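PDB 5HFI: uncharacterized protein, cytosolic disulfide reductase DsbM from Pseudomonas aeruginosa PAO1, which binds glutathione and probably acts as a cytosolic disulfide reductase of the thioredoxin superfamily. Local coordinates for residues 35-47 with 162-174. Sequence-based numbering, arbitrary orientation.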
loop_
_atom_site.group_PDB
_atom_site.type_symbol
_atom_site.label_atom_id
_atom_site.label_comp_id
_atom_site.label_asym_id
_atom_site.label_seq_id
_atom_site.Cartn_x
_atom_site.Cartn_y
_atom_site.Cartn_z
ATOM N N GLY A 35 -4.907 -14.152 15.691
ATOM C CA GLY A 35 -6.211 -13.694 16.112
ATOM C C GLY A 35 -6.610 -12.332 15.592
ATOM O O GLY A 35 -7.754 -11.913 15.815
ATOM N N LEU A 36 -5.713 -11.627 14.910
ATOM C CA LEU A 36 -6.000 -10.306 14.368
ATOM C C LEU A 36 -6.271 -10.412 12.874
ATOM O O LEU A 36 -5.456 -10.961 12.126
ATOM C CB LEU A 36 -4.840 -9.344 14.623
ATOM C CG LEU A 36 -5.017 -7.919 14.095
ATOM C CD1 LEU A 36 -6.115 -7.195 14.865
ATOM C CD2 LEU A 36 -3.708 -7.145 14.160
ATOM N N ASP A 37 -7.417 -9.890 12.449
ATOM C CA ASP A 37 -7.756 -9.787 11.037
ATOM C C ASP A 37 -7.327 -8.424 10.508
ATOM O O ASP A 37 -7.516 -7.403 11.175
ATOM C CB ASP A 37 -9.258 -9.987 10.836
ATOM C CG ASP A 37 -9.682 -9.825 9.391
ATOM O OD1 ASP A 37 -8.903 -10.210 8.494
ATOM O OD2 ASP A 37 -10.796 -9.312 9.153
ATOM N N VAL A 38 -6.739 -8.412 9.314
ATOM C CA VAL A 38 -6.240 -7.189 8.692
ATOM C C VAL A 38 -6.942 -7.008 7.350
ATOM O O VAL A 38 -6.867 -7.889 6.484
ATOM C CB VAL A 38 -4.714 -7.219 8.509
ATOM C CG1 VAL A 38 -4.251 -5.988 7.744
ATOM C CG2 VAL A 38 -4.017 -7.301 9.857
ATOM N N ARG A 39 -7.615 -5.870 7.178
ATOM C CA ARG A 39 -8.319 -5.527 5.946
ATOM C C ARG A 39 -7.629 -4.347 5.277
ATOM O O ARG A 39 -7.318 -3.349 5.937
ATOM C CB ARG A 39 -9.778 -5.159 6.217
ATOM C CG ARG A 39 -10.513 -6.104 7.131
ATOM C CD ARG A 39 -11.155 -7.251 6.384
ATOM N NE ARG A 39 -12.044 -8.004 7.264
ATOM C CZ ARG A 39 -13.361 -7.842 7.305
ATOM N NH1 ARG A 39 -13.947 -6.955 6.513
ATOM N NH2 ARG A 39 -14.093 -8.566 8.140
ATOM N N LEU A 40 -7.419 -4.449 3.968
ATOM C CA LEU A 40 -6.795 -3.386 3.192
ATOM C C LEU A 40 -7.857 -2.538 2.503
ATOM O O LEU A 40 -8.818 -3.066 1.937
ATOM C CB LEU A 40 -5.829 -3.957 2.150
ATOM C CG LEU A 40 -4.362 -4.171 2.546
ATOM C CD1 LEU A 40 -4.210 -4.857 3.890
ATOM C CD2 LEU A 40 -3.630 -4.959 1.471
ATOM N N HIS A 41 -7.673 -1.219 2.552
ATOM C CA HIS A 41 -8.583 -0.268 1.911
ATOM C C HIS A 41 -7.762 0.717 1.090
ATOM O O HIS A 41 -7.153 1.636 1.647
ATOM C CB HIS A 41 -9.427 0.477 2.937
ATOM C CG HIS A 41 -10.135 -0.411 3.908
ATOM N ND1 HIS A 41 -11.422 -0.862 3.703
ATOM C CD2 HIS A 41 -9.747 -0.912 5.105
ATOM C CE1 HIS A 41 -11.791 -1.612 4.727
ATOM N NE2 HIS A 41 -10.792 -1.659 5.589
ATOM N N GLY A 42 -7.759 0.538 -0.229
ATOM C CA GLY A 42 -7.074 1.475 -1.103
ATOM C C GLY A 42 -7.910 2.724 -1.311
ATOM O O GLY A 42 -9.085 2.645 -1.686
ATOM N N GLY A 43 -7.301 3.885 -1.072
ATOM C CA GLY A 43 -8.019 5.144 -1.123
ATOM C C GLY A 43 -7.990 5.878 -2.443
ATOM O O GLY A 43 -8.748 6.836 -2.621
ATOM N N GLY A 44 -7.138 5.461 -3.376
ATOM C CA GLY A 44 -7.061 6.111 -4.670
ATOM C C GLY A 44 -6.530 7.526 -4.593
ATOM O O GLY A 44 -7.221 8.479 -4.968
ATOM N N MET A 45 -5.295 7.671 -4.108
ATOM C CA MET A 45 -4.716 8.999 -3.927
ATOM C C MET A 45 -4.523 9.705 -5.263
ATOM O O MET A 45 -4.907 10.869 -5.425
ATOM C CB MET A 45 -3.389 8.887 -3.174
ATOM C CG MET A 45 -2.652 10.200 -2.985
ATOM S SD MET A 45 -1.169 9.995 -1.979
ATOM C CE MET A 45 0.007 9.444 -3.214
ATOM N N MET A 46 -3.934 9.015 -6.237
ATOM C CA MET A 46 -3.609 9.595 -7.540
ATOM C C MET A 46 -4.443 8.898 -8.612
ATOM O O MET A 46 -3.963 8.007 -9.316
ATOM C CB MET A 46 -2.106 9.480 -7.817
ATOM C CG MET A 46 -1.243 9.862 -6.624
ATOM S SD MET A 46 0.524 9.857 -6.975
ATOM C CE MET A 46 0.687 11.381 -7.895
ATOM N N THR A 47 -5.700 9.319 -8.736
ATOM C CA THR A 47 -6.594 8.785 -9.760
ATOM C C THR A 47 -7.184 9.903 -10.616
ATOM O O THR A 47 -7.649 10.918 -10.096
ATOM C CB THR A 47 -7.744 7.967 -9.141
ATOM O OG1 THR A 47 -8.506 8.799 -8.258
ATOM C CG2 THR A 47 -7.198 6.773 -8.367
ATOM N N ARG A 162 -13.639 0.734 -8.690
ATOM C CA ARG A 162 -14.411 1.925 -8.465
ATOM C C ARG A 162 -15.183 1.823 -7.166
ATOM O O ARG A 162 -15.139 2.684 -6.391
ATOM C CB ARG A 162 -15.411 2.189 -9.597
ATOM C CG ARG A 162 -16.448 3.209 -9.240
ATOM C CD ARG A 162 -17.861 2.840 -9.711
ATOM N NE ARG A 162 -18.601 1.859 -8.916
ATOM C CZ ARG A 162 -19.213 2.110 -7.757
ATOM N NH1 ARG A 162 -19.868 1.163 -7.141
ATOM N NH2 ARG A 162 -19.147 3.302 -7.186
ATOM N N ALA A 163 -15.834 0.726 -6.962
ATOM C CA ALA A 163 -16.592 0.467 -5.741
ATOM C C ALA A 163 -15.682 0.383 -4.520
ATOM O O ALA A 163 -16.072 0.804 -3.426
ATOM C CB ALA A 163 -17.399 -0.822 -5.889
ATOM N N HIS A 164 -14.476 -0.165 -4.689
ATOM C CA HIS A 164 -13.516 -0.222 -3.590
ATOM C C HIS A 164 -13.060 1.175 -3.186
ATOM O O HIS A 164 -12.990 1.489 -1.991
ATOM C CB HIS A 164 -12.318 -1.083 -3.995
ATOM C CG HIS A 164 -11.330 -1.314 -2.891
ATOM N ND1 HIS A 164 -11.574 -2.175 -1.843
ATOM C CD2 HIS A 164 -10.090 -0.811 -2.683
ATOM C CE1 HIS A 164 -10.530 -2.187 -1.033
ATOM N NE2 HIS A 164 -9.616 -1.368 -1.519
ATOM N N PHE A 165 -12.739 2.021 -4.170
ATOM C CA PHE A 165 -12.353 3.401 -3.882
ATOM C C PHE A 165 -13.460 4.141 -3.141
ATOM O O PHE A 165 -13.203 4.844 -2.157
ATOM C CB PHE A 165 -12.017 4.137 -5.180
ATOM C CG PHE A 165 -10.650 3.838 -5.720
ATOM C CD1 PHE A 165 -10.360 4.069 -7.053
ATOM C CD2 PHE A 165 -9.655 3.333 -4.900
ATOM C CE1 PHE A 165 -9.106 3.803 -7.563
ATOM C CE2 PHE A 165 -8.399 3.061 -5.404
ATOM C CZ PHE A 165 -8.122 3.300 -6.739
ATOM N N ALA A 166 -14.700 4.016 -3.620
ATOM C CA ALA A 166 -15.814 4.708 -2.981
ATOM C C ALA A 166 -16.001 4.234 -1.548
ATOM O O ALA A 166 -16.228 5.043 -0.641
ATOM C CB ALA A 166 -17.095 4.498 -3.788
ATOM N N ASP A 167 -15.898 2.922 -1.328
ATOM C CA ASP A 167 -15.982 2.377 0.022
ATOM C C ASP A 167 -14.873 2.930 0.911
ATOM O O ASP A 167 -15.122 3.321 2.057
ATOM C CB ASP A 167 -15.920 0.848 -0.040
ATOM C CG ASP A 167 -16.293 0.191 1.276
ATOM O OD1 ASP A 167 -15.383 -0.340 1.951
ATOM O OD2 ASP A 167 -17.496 0.201 1.624
ATOM N N SER A 168 -13.639 2.970 0.398
ATOM C CA SER A 168 -12.520 3.459 1.199
ATOM C C SER A 168 -12.689 4.929 1.555
ATOM O O SER A 168 -12.415 5.335 2.690
ATOM C CB SER A 168 -11.203 3.247 0.454
ATOM O OG SER A 168 -10.948 1.872 0.213
ATOM N N ARG A 169 -13.132 5.746 0.599
ATOM C CA ARG A 169 -13.233 7.179 0.864
ATOM C C ARG A 169 -14.368 7.501 1.824
ATOM O O ARG A 169 -14.281 8.481 2.575
ATOM C CB ARG A 169 -13.396 7.938 -0.449
ATOM C CG ARG A 169 -12.130 7.921 -1.270
ATOM C CD ARG A 169 -12.405 8.017 -2.752
ATOM N NE ARG A 169 -11.160 8.048 -3.511
ATOM C CZ ARG A 169 -11.094 8.034 -4.837
ATOM N NH1 ARG A 169 -12.207 7.988 -5.555
ATOM N NH2 ARG A 169 -9.915 8.065 -5.444
ATOM N N ARG A 170 -15.434 6.698 1.818
ATOM C CA ARG A 170 -16.489 6.894 2.804
ATOM C C ARG A 170 -16.018 6.512 4.199
ATOM O O ARG A 170 -16.401 7.159 5.179
ATOM C CB ARG A 170 -17.728 6.097 2.409
ATOM C CG ARG A 170 -18.396 6.635 1.170
ATOM C CD ARG A 170 -19.617 5.825 0.813
ATOM N NE ARG A 170 -20.299 6.438 -0.312
ATOM C CZ ARG A 170 -21.537 6.132 -0.671
ATOM N NH1 ARG A 170 -22.210 5.220 0.020
ATOM N NH2 ARG A 170 -22.104 6.730 -1.713
ATOM N N LEU A 171 -15.186 5.474 4.305
ATOM C CA LEU A 171 -14.571 5.146 5.585
ATOM C C LEU A 171 -13.663 6.277 6.056
ATOM O O LEU A 171 -13.728 6.696 7.218
ATOM C CB LEU A 171 -13.797 3.833 5.470
ATOM C CG LEU A 171 -13.086 3.360 6.738
ATOM C CD1 LEU A 171 -14.089 3.151 7.862
ATOM C CD2 LEU A 171 -12.310 2.083 6.461
ATOM N N MET A 172 -12.812 6.792 5.162
ATOM C CA MET A 172 -11.972 7.936 5.510
ATOM C C MET A 172 -12.814 9.114 5.974
ATOM O O MET A 172 -12.450 9.809 6.930
ATOM C CB MET A 172 -11.125 8.363 4.314
ATOM C CG MET A 172 -10.298 7.277 3.687
ATOM S SD MET A 172 -8.869 7.970 2.853
ATOM C CE MET A 172 -8.189 8.997 4.157
ATOM N N ASN A 173 -13.938 9.358 5.296
ATOM C CA ASN A 173 -14.797 10.486 5.641
ATOM C C ASN A 173 -15.394 10.317 7.033
ATOM O O ASN A 173 -15.372 11.249 7.844
ATOM C CB ASN A 173 -15.900 10.635 4.591
ATOM C CG ASN A 173 -16.793 11.832 4.847
ATOM O OD1 ASN A 173 -17.783 11.740 5.573
ATOM N ND2 ASN A 173 -16.457 12.960 4.237
ATOM N N ARG A 174 -15.933 9.129 7.330
ATOM C CA ARG A 174 -16.554 8.908 8.634
ATOM C C ARG A 174 -15.541 8.999 9.767
ATOM O O ARG A 174 -15.907 9.334 10.900
ATOM C CB ARG A 174 -17.255 7.547 8.668
ATOM C CG ARG A 174 -18.492 7.450 7.792
ATOM C CD ARG A 174 -19.253 6.161 8.052
ATOM N NE ARG A 174 -18.470 4.994 7.663
ATOM C CZ ARG A 174 -18.563 4.393 6.479
ATOM N NH1 ARG A 174 -19.413 4.847 5.565
ATOM N NH2 ARG A 174 -17.803 3.336 6.209
HETATM O O HOH W 1 -12.670 -0.341 1.066
#
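Arg169 reaches from the 162-174 segment of helix 159-174 along the chain that leaves the end of strand 37-42, and binds it at three oxygens. Its CB makes no close contact across the interface; CG, anti to the carbonyl carbon (chi1 -70°), starts an extended chain to NE. CG and CD pass Gly43 O at van der Waals distance. NE then bonds to that same oxygen at 2.8 Å, on a bent path (137°), and NH2 adds a weak second bond to it. The main work of NH2 lies further on: its N-H on the NE side meets Gly44 O at 2.8 Å, in the carbonyl plane and on a lone pair, and the one on the NH1 side meets Thr47 OG1 at 3.2 Å. Both of these partners lie near the guanidinium plane, so that plane is fixed from two directions, while Phe165 CB covers part of one face.

The Phe165 ring lies against the same turn, with Gly44 CA over one face, 3.8 Å from its centroid, and Thr47 CG2 packed against CE1. Gly42 is bound through its amide, which donates to His164 NE2 at 3.0 Å, tilted from the imidazole plane; Ser168 OG approaches Gly42 O to 2.8 Å. Leu171 CD2 sits squarely over the His41 ring, 4.0 Å from its centroid. A water joins His41 ND1, Asp167 OD1 and Ser168 OG, whereas His41 NE2 is engaged by His10 of the adjacent strand.

Residues 162-174, the greater part of helix 159-174, thus cross strand 37-42, an outermost strand of the thioredoxin-type sheet paired in parallel with strand 8-13, at 99°. Helix 96-109 packs beside His164 and Phe165, and the gripped turn contains Met45 of the glutathione pocket, whose side chain touches Phe180.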